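Local coordinates for Alpha/beta hydrolase fold protein (Chitinophaga pinensis, PDB 4PW0), which is of unknown specificity but has the alpha/beta hydrolase fold and is probably a hydrolase, at residues L149-A153 and L163-F167; E168-S173 and P258-H262. All coordinates share one frame; numbering follows the deposited sequence.

Interaction 1: residues L149-A153 and L163-F167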
ATOM      1  N   LEU A 149     -24.983   6.607 -12.380  1.00 16.35           N
ATOM      2  CA  LEU A 149     -23.632   7.127 -12.628  1.00 16.45           C
ATOM      3  C   LEU A 149     -23.344   7.096 -14.124  1.00 16.81           C
ATOM      4  O   LEU A 149     -22.812   8.045 -14.698  1.00 17.54           O
ATOM      5  CB  LEU A 149     -22.624   6.304 -11.848  1.00 16.97           C
ATOM      6  CG  LEU A 149     -21.185   6.748 -12.000  1.00 18.60           C
ATOM      7  CD1 LEU A 149     -20.920   8.076 -11.341  1.00 23.60           C
ATOM      8  CD2 LEU A 149     -20.263   5.639 -11.505  1.00 22.79           C
ATOM      9  N   ILE A 150     -23.732   5.997 -14.746  1.00 17.94           N
ATOM     10  CA  ILE A 150     -23.511   5.849 -16.178  1.00 20.39           C
ATOM     11  C   ILE A 150     -24.417   6.831 -16.949  1.00 20.08           C
ATOM     12  O   ILE A 150     -23.964   7.424 -17.923  1.00 24.18           O
ATOM     13  CB  ILE A 150     -23.727   4.385 -16.612  1.00 19.39           C
ATOM     14  CG1 ILE A 150     -22.677   3.490 -15.893  1.00 20.14           C
ATOM     15  CG2 ILE A 150     -23.702   4.244 -18.148  1.00 22.79           C
ATOM     16  CD1 ILE A 150     -21.237   3.957 -15.959  1.00 20.13           C
ATOM     17  N   ALA A 151     -25.640   7.052 -16.493  1.00 19.72           N
ATOM     18  CA  ALA A 151     -26.532   8.056 -17.145  1.00 18.08           C
ATOM     19  C   ALA A 151     -25.879   9.449 -17.114  1.00 21.77           C
ATOM     20  O   ALA A 151     -25.998  10.197 -18.076  1.00 24.00           O
ATOM     21  CB  ALA A 151     -27.888   8.069 -16.497  1.00 23.73           C
ATOM     22  N   ARG A 152     -25.142   9.802 -16.048  1.00 18.71           N
ATOM     23  CA  ARG A 152     -24.419  11.079 -15.977  0.60 18.36           C
ATOM     24  C   ARG A 152     -23.219  11.083 -16.926  1.00 19.43           C
ATOM     25  O   ARG A 152     -22.974  12.054 -17.667  1.00 21.17           O
ATOM     26  CB  ARG A 152     -23.944  11.378 -14.546  0.60 18.82           C
ATOM     27  CG  ARG A 152     -25.007  11.645 -13.517  0.60 25.00           C
ATOM     28  CD  ARG A 152     -24.367  11.693 -12.116  0.60 26.47           C
ATOM     29  NE  ARG A 152     -23.385  12.760 -11.885  0.60 31.62           N
ATOM     30  CZ  ARG A 152     -22.424  12.733 -10.939  0.60 26.68           C
ATOM     31  NH1 ARG A 152     -22.245  11.665 -10.125  0.60 30.05           N
ATOM     32  NH2 ARG A 152     -21.605  13.772 -10.817  0.60 35.52           N
ATOM     33  N   ALA A 153     -22.461   9.978 -16.939  1.00 18.21           N
ATOM     34  CA  ALA A 153     -21.311   9.875 -17.796  1.00 19.20           C
ATOM     35  C   ALA A 153     -21.753   9.875 -19.274  1.00 19.98           C
ATOM     36  O   ALA A 153     -20.991  10.379 -20.089  1.00 22.69           O
ATOM     37  CB  ALA A 153     -20.542   8.591 -17.507  1.00 20.11           C
ATOM     38  N   LEU A 163     -12.345  11.172 -17.945  1.00 16.40           N
ATOM     39  CA  LEU A 163     -11.891  11.829 -16.722  1.00 17.23           C
ATOM     40  C   LEU A 163     -12.953  11.703 -15.643  1.00 16.47           C
ATOM     41  O   LEU A 163     -12.616  11.486 -14.449  1.00 17.49           O
ATOM     42  CB  LEU A 163     -11.529  13.276 -16.957  1.00 18.24           C
ATOM     43  CG  LEU A 163     -10.339  13.506 -17.921  1.00 17.37           C
ATOM     44  CD1 LEU A 163     -10.074  14.987 -18.060  1.00 20.32           C
ATOM     45  CD2 LEU A 163      -9.081  12.823 -17.455  1.00 19.78           C
ATOM     46  N   PHE A 164     -14.220  11.773 -16.023  1.00 16.03           N
ATOM     47  CA  PHE A 164     -15.327  11.638 -15.052  1.00 16.37           C
ATOM     48  C   PHE A 164     -15.322  10.271 -14.389  1.00 15.97           C
ATOM     49  O   PHE A 164     -15.536  10.157 -13.167  1.00 17.78           O
ATOM     50  CB  PHE A 164     -16.683  11.944 -15.725  1.00 18.50           C
ATOM     51  CG  PHE A 164     -17.882  11.685 -14.845  1.00 17.39           C
ATOM     52  CD1 PHE A 164     -18.243  12.628 -13.920  1.00 21.90           C
ATOM     53  CD2 PHE A 164     -18.605  10.547 -14.931  1.00 18.50           C
ATOM     54  CE1 PHE A 164     -19.312  12.374 -13.073  1.00 25.04           C
ATOM     55  CE2 PHE A 164     -19.706  10.306 -14.107  1.00 19.17           C
ATOM     56  CZ  PHE A 164     -20.031  11.227 -13.181  1.00 22.14           C
ATOM     57  N   ILE A 165     -15.169   9.220 -15.185  1.00 15.96           N
ATOM     58  CA  ILE A 165     -15.201   7.886 -14.669  1.00 15.51           C
ATOM     59  C   ILE A 165     -13.958   7.532 -13.884  1.00 16.09           C
ATOM     60  O   ILE A 165     -14.063   6.743 -12.932  1.00 16.48           O
ATOM     61  CB  ILE A 165     -15.451   6.865 -15.807  1.00 16.90           C
ATOM     62  CG1 ILE A 165     -16.879   7.030 -16.338  1.00 17.85           C
ATOM     63  CG2 ILE A 165     -15.176   5.438 -15.382  1.00 17.95           C
ATOM     64  CD1 ILE A 165     -18.028   6.608 -15.423  1.00 20.90           C
ATOM     65  N   PHE A 166     -12.792   7.966 -14.328  1.00 14.06           N
ATOM     66  CA  PHE A 166     -11.540   7.408 -13.827  1.00 14.82           C
ATOM     67  C   PHE A 166     -10.689   8.299 -12.941  1.00 14.24           C
ATOM     68  O   PHE A 166      -9.774   7.818 -12.252  1.00 15.01           O
ATOM     69  CB  PHE A 166     -10.666   6.845 -14.955  1.00 13.83           C
ATOM     70  CG  PHE A 166     -11.249   5.630 -15.621  1.00 14.74           C
ATOM     71  CD1 PHE A 166     -11.373   4.431 -14.964  1.00 14.49           C
ATOM     72  CD2 PHE A 166     -11.647   5.677 -16.959  1.00 15.83           C
ATOM     73  CE1 PHE A 166     -11.859   3.321 -15.593  1.00 15.28           C
ATOM     74  CE2 PHE A 166     -12.158   4.587 -17.573  1.00 17.14           C
ATOM     75  CZ  PHE A 166     -12.269   3.375 -16.900  1.00 16.00           C
ATOM     76  N   PHE A 167     -10.930   9.611 -12.952  1.00 14.58           N
ATOM     77  CA  PHE A 167     -10.005  10.565 -12.317  1.00 14.53           C
ATOM     78  C   PHE A 167     -10.689  11.504 -11.310  1.00 14.55           C
ATOM     79  O   PHE A 167     -11.909  11.645 -11.354  1.00 15.79           O
ATOM     80  CB  PHE A 167      -9.175  11.328 -13.392  1.00 15.89           C
ATOM     81  CG  PHE A 167      -8.229  10.399 -14.102  1.00 14.47           C
ATOM     82  CD1 PHE A 167      -8.658   9.629 -15.181  1.00 14.91           C
ATOM     83  CD2 PHE A 167      -6.969  10.206 -13.591  1.00 15.39           C
ATOM     84  CE1 PHE A 167      -7.829   8.668 -15.698  1.00 15.95           C
ATOM     85  CE2 PHE A 167      -6.139   9.238 -14.134  1.00 15.79           C
ATOM     86  CZ  PHE A 167      -6.589   8.485 -15.181  1.00 15.23           C
TER

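Interaction 2: residues E168-S173 and P258-H262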
ATOM      1  N   GLU A 168      -9.875  12.105 -10.454  1.00 15.33           N
ATOM      2  CA  GLU A 168     -10.334  13.115  -9.522  1.00 15.42           C
ATOM      3  C   GLU A 168     -10.474  14.456 -10.221  1.00 17.95           C
ATOM      4  O   GLU A 168     -10.165  14.594 -11.413  1.00 18.40           O
ATOM      5  CB  GLU A 168      -9.413  13.174  -8.297  1.00 17.28           C
ATOM      6  CG  GLU A 168     -10.008  12.579  -7.028  1.00 18.13           C
ATOM      7  CD  GLU A 168     -11.125  13.389  -6.374  1.00 18.51           C
ATOM      8  OE1 GLU A 168     -11.596  13.017  -5.261  1.00 19.24           O
ATOM      9  OE2 GLU A 168     -11.531  14.453  -6.929  1.00 22.07           O
ATOM     10  N   GLN A 169     -10.916  15.449  -9.467  1.00 18.65           N
ATOM     11  CA  GLN A 169     -11.276  16.733 -10.046  0.60 19.11           C
ATOM     12  C   GLN A 169     -10.106  17.703 -10.208  1.00 19.08           C
ATOM     13  O   GLN A 169     -10.196  18.680 -10.988  1.00 20.91           O
ATOM     14  CB  GLN A 169     -12.402  17.361  -9.216  0.60 22.95           C
ATOM     15  CG  GLN A 169     -13.697  16.566  -9.303  0.60 28.36           C
ATOM     16  CD  GLN A 169     -14.839  17.177  -8.529  0.60 33.41           C
ATOM     17  OE1 GLN A 169     -14.634  17.971  -7.621  0.60 41.10           O
ATOM     18  NE2 GLN A 169     -16.063  16.807  -8.893  0.60 43.78           N
ATOM     19  N   SER A 170      -9.006  17.490  -9.503  1.00 18.02           N
ATOM     20  CA  SER A 170      -7.882  18.346  -9.509  1.00 17.76           C
ATOM     21  C   SER A 170      -7.160  18.377 -10.851  1.00 18.84           C
ATOM     22  O   SER A 170      -7.227  17.418 -11.635  1.00 19.23           O
ATOM     23  CB  SER A 170      -6.884  17.933  -8.437  1.00 19.45           C
ATOM     24  OG  SER A 170      -6.340  16.680  -8.767  1.00 18.42           O
ATOM     25  N   GLU A 171      -6.442  19.471 -11.107  1.00 19.18           N
ATOM     26  CA  GLU A 171      -5.570  19.523 -12.271  0.70 20.83           C
ATOM     27  C   GLU A 171      -4.526  18.408 -12.208  1.00 20.81           C
ATOM     28  O   GLU A 171      -4.192  17.793 -13.222  1.00 20.61           O
ATOM     29  CB  GLU A 171      -4.893  20.902 -12.385  0.70 23.77           C
ATOM     30  CG  GLU A 171      -4.036  21.037 -13.617  0.70 29.28           C
ATOM     31  CD  GLU A 171      -3.292  22.356 -13.704  0.70 38.08           C
ATOM     32  OE1 GLU A 171      -3.665  23.317 -12.969  0.70 40.90           O
ATOM     33  OE2 GLU A 171      -2.324  22.418 -14.501  0.70 34.06           O
ATOM     34  N   HIS A 172      -4.020  18.114 -11.008  1.00 18.39           N
ATOM     35  CA  HIS A 172      -3.022  17.072 -10.835  1.00 19.40           C
ATOM     36  C   HIS A 172      -3.599  15.721 -11.348  1.00 19.46           C
ATOM     37  O   HIS A 172      -2.962  15.056 -12.179  1.00 19.54           O
ATOM     38  CB  HIS A 172      -2.719  16.942  -9.324  1.00 19.12           C
ATOM     39  CG  HIS A 172      -1.931  15.738  -8.958  1.00 23.28           C
ATOM     40  ND1 HIS A 172      -0.628  15.545  -9.354  1.00 31.82           N
ATOM     41  CD2 HIS A 172      -2.264  14.665  -8.197  1.00 23.58           C
ATOM     42  CE1 HIS A 172      -0.189  14.398  -8.873  1.00 32.43           C
ATOM     43  NE2 HIS A 172      -1.153  13.844  -8.169  1.00 28.84           N
ATOM     44  N   SER A 173      -4.788  15.363 -10.908  1.00 16.30           N
ATOM     45  CA  SER A 173      -5.357  14.070 -11.304  1.00 15.91           C
ATOM     46  C   SER A 173      -5.748  14.076 -12.783  1.00 15.98           C
ATOM     47  O   SER A 173      -5.430  13.140 -13.534  1.00 16.70           O
ATOM     48  CB  SER A 173      -6.544  13.728 -10.413  1.00 16.17           C
ATOM     49  OG  SER A 173      -7.059  12.446 -10.754  1.00 15.85           O
ATOM     50  N   PRO A 258      -3.038   8.548  -3.573  1.00 14.25           N
ATOM     51  CA  PRO A 258      -3.568   9.890  -3.231  1.00 14.46           C
ATOM     52  C   PRO A 258      -4.197  10.623  -4.388  1.00 14.77           C
ATOM     53  O   PRO A 258      -3.752  10.519  -5.553  1.00 14.94           O
ATOM     54  CB  PRO A 258      -2.312  10.624  -2.769  1.00 15.54           C
ATOM     55  CG  PRO A 258      -1.168   9.927  -3.464  1.00 15.05           C
ATOM     56  CD  PRO A 258      -1.578   8.468  -3.470  1.00 14.55           C
ATOM     57  N   ASP A 259      -5.210  11.419  -4.052  1.00 14.13           N
ATOM     58  CA  ASP A 259      -5.862  12.333  -5.016  1.00 14.36           C
ATOM     59  C   ASP A 259      -6.187  11.617  -6.315  1.00 14.20           C
ATOM     60  O   ASP A 259      -5.906  12.125  -7.412  1.00 15.11           O
ATOM     61  CB  ASP A 259      -5.049  13.595  -5.268  1.00 15.37           C
ATOM     62  CG  ASP A 259      -5.857  14.663  -6.014  1.00 15.96           C
ATOM     63  OD1 ASP A 259      -7.079  14.725  -5.811  1.00 17.70           O
ATOM     64  OD2 ASP A 259      -5.182  15.381  -6.769  1.00 19.14           O
ATOM     65  N   ALA A 260      -6.837  10.461  -6.170  1.00 14.51           N
ATOM     66  CA  ALA A 260      -7.103   9.569  -7.275  1.00 13.18           C
ATOM     67  C   ALA A 260      -8.485   8.970  -7.137  1.00 13.76           C
ATOM     68  O   ALA A 260      -9.143   9.122  -6.100  1.00 15.88           O
ATOM     69  CB  ALA A 260      -6.022   8.512  -7.336  1.00 14.28           C
ATOM     70  N   ALA A 261      -8.940   8.291  -8.191  1.00 14.47           N
ATOM     71  CA  ALA A 261     -10.321   7.838  -8.221  1.00 14.41           C
ATOM     72  C   ALA A 261     -10.369   6.427  -8.767  1.00 13.02           C
ATOM     73  O   ALA A 261      -9.467   5.619  -8.501  1.00 14.26           O
ATOM     74  CB  ALA A 261     -11.167   8.825  -9.045  1.00 15.61           C
ATOM     75  N   HIS A 262     -11.437   6.086  -9.474  1.00 13.74           N
ATOM     76  CA  HIS A 262     -11.642   4.724  -9.933  1.00 13.61           C
ATOM     77  C   HIS A 262     -10.503   4.195 -10.810  1.00 13.51           C
ATOM     78  O   HIS A 262     -10.243   2.995 -10.807  1.00 14.97           O
ATOM     79  CB  HIS A 262     -12.991   4.666 -10.626  1.00 14.50           C
ATOM     80  CG  HIS A 262     -13.340   3.333 -11.180  1.00 14.01           C
ATOM     81  ND1 HIS A 262     -13.485   2.201 -10.407  1.00 13.60           N
ATOM     82  CD2 HIS A 262     -13.556   2.943 -12.459  1.00 15.40           C
ATOM     83  CE1 HIS A 262     -13.794   1.181 -11.184  1.00 14.50           C
ATOM     84  NE2 HIS A 262     -13.804   1.604 -12.427  1.00 14.71           N
TER
HETATM   85  O   HOH W   1      -9.103  16.242  -6.671  1.00 20.63           O

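Interaction 1: residues L149-A153 and L163-F167
Arg152, whose NH1 is held by a salt bridge to Glu235, turns one face of its guanidinium onto the rim of the Phe164 ring. Phe164 CZ stands over the middle of the guanidinium, 3.6 Å from Arg152 CZ, and the two planes are 83° apart. The ring therefore meets the cation edge-on, not through its pi face, and the pair is better read as T-shaped packing than as a cation-pi stack. A bend in the arginine chain at chi3 (63°) turns a face of the planar group onto the edge of the ring. Arg152 was modelled in two conformers, so this detail belongs to one of them.

Phe164 is the side chain that fills the interface. Its CG is anti to the backbone N (chi1 174°), which sends the ring across to helix 146-154, where it reaches Leu149, Arg152 and Ala153, spread over about one turn. Leu149 CD1 approaches Phe164 CE2 obliquely at 3.8 Å, and Ala153 CB comes equally near Phe164 CD2. The small methyl of Ala153 also serves the next residue: Ile165 CD1 lies 3.8 Å from Ala153 CB and 4.2 Å from Ile150 CD1, so that the two isoleucines meet through their delta methyls.

These side chains join two consecutive helices, 146-154 and 158-166, in the region between strands 127-133 and 226-231, where alpha/beta hydrolases commonly carry a cap. The Ile165 side chain also touches residues of the likely catalytic triad. Between the two segments the contact is largely apolar, with the charge of Arg152 directed to Glu235, while a hydrogen bond from Arg161 NE to Ala153 O adds a polar tie between the same helices; such packing probably depends more on the fit of Phe164 and Ile165 against Ala153 than on directed bonds.

Interaction 2: residues E168-S173 and P258-H262
Asp259, in a left-handed backbone conformation, accepts a 2.6 Å hydrogen bond at OD2 from Ser170 OG, on the syn side and 19° out of the carboxylate plane. Its CG lies anti to the backbone N (chi1 -167°), which carries the carboxylate to Ser170. The same serine hydroxyl caps helix 171-184, taking the N-H of Ser173 at 3.0 Å between Ser173 N and Ser170 OG. The His172 ring lies nearly coplanar with the carboxylate and turns its edge to it, His172 CD2 standing 3.3 Å from Asp259 OD2. On the other branch, Asp259 OD1 accepts from a water 2.7 Å away that also accepts from Ser170 N and donates weakly to Glu168 OE2. This water links two carboxylates whose proximity may raise the proton affinity of either. With an alanine in place of Asp259, the Ser170 hydroxyl and the water would probably each lose an acceptor, and the capped helix start would be less firmly tied to the loop.

At Ala260 the backbone O faces Glu168 CG at 3.7 Å, and at Ala261 the methyl packs against Glu168 N. At His262, ND1 is hydrogen-bonded to Asp234 OD2, consistent with a catalytic histidine. The loop runs from strand 252-257, outermost within this chain, to helix 264-267, whose Gln267 bonds Asp259 O and Ser173 OG beside the first turn of helix 171-184.

From strand 127-133 the chain runs into helix 146-154, turns, and returns along helix 158-166; interaction 1 closes this short loop of nine residues. Directly after Phe167, Glu168 begins interaction 2, whose loop of 84 residues takes in helices 171-184, 197-212 and 240-248 and strands 226-231 and 252-257. The two loops are in series, neither nesting nor crossing. They nonetheless touch in space: Ile165 O packs on His262 CB, and Phe167 lies against Ala261 and Ser173. Helix 158-166 thus has helix 146-154 beside it and the loop of the probable catalytic histidine next to its end, linking the helical insertion to the last strand of the sheet within this chain.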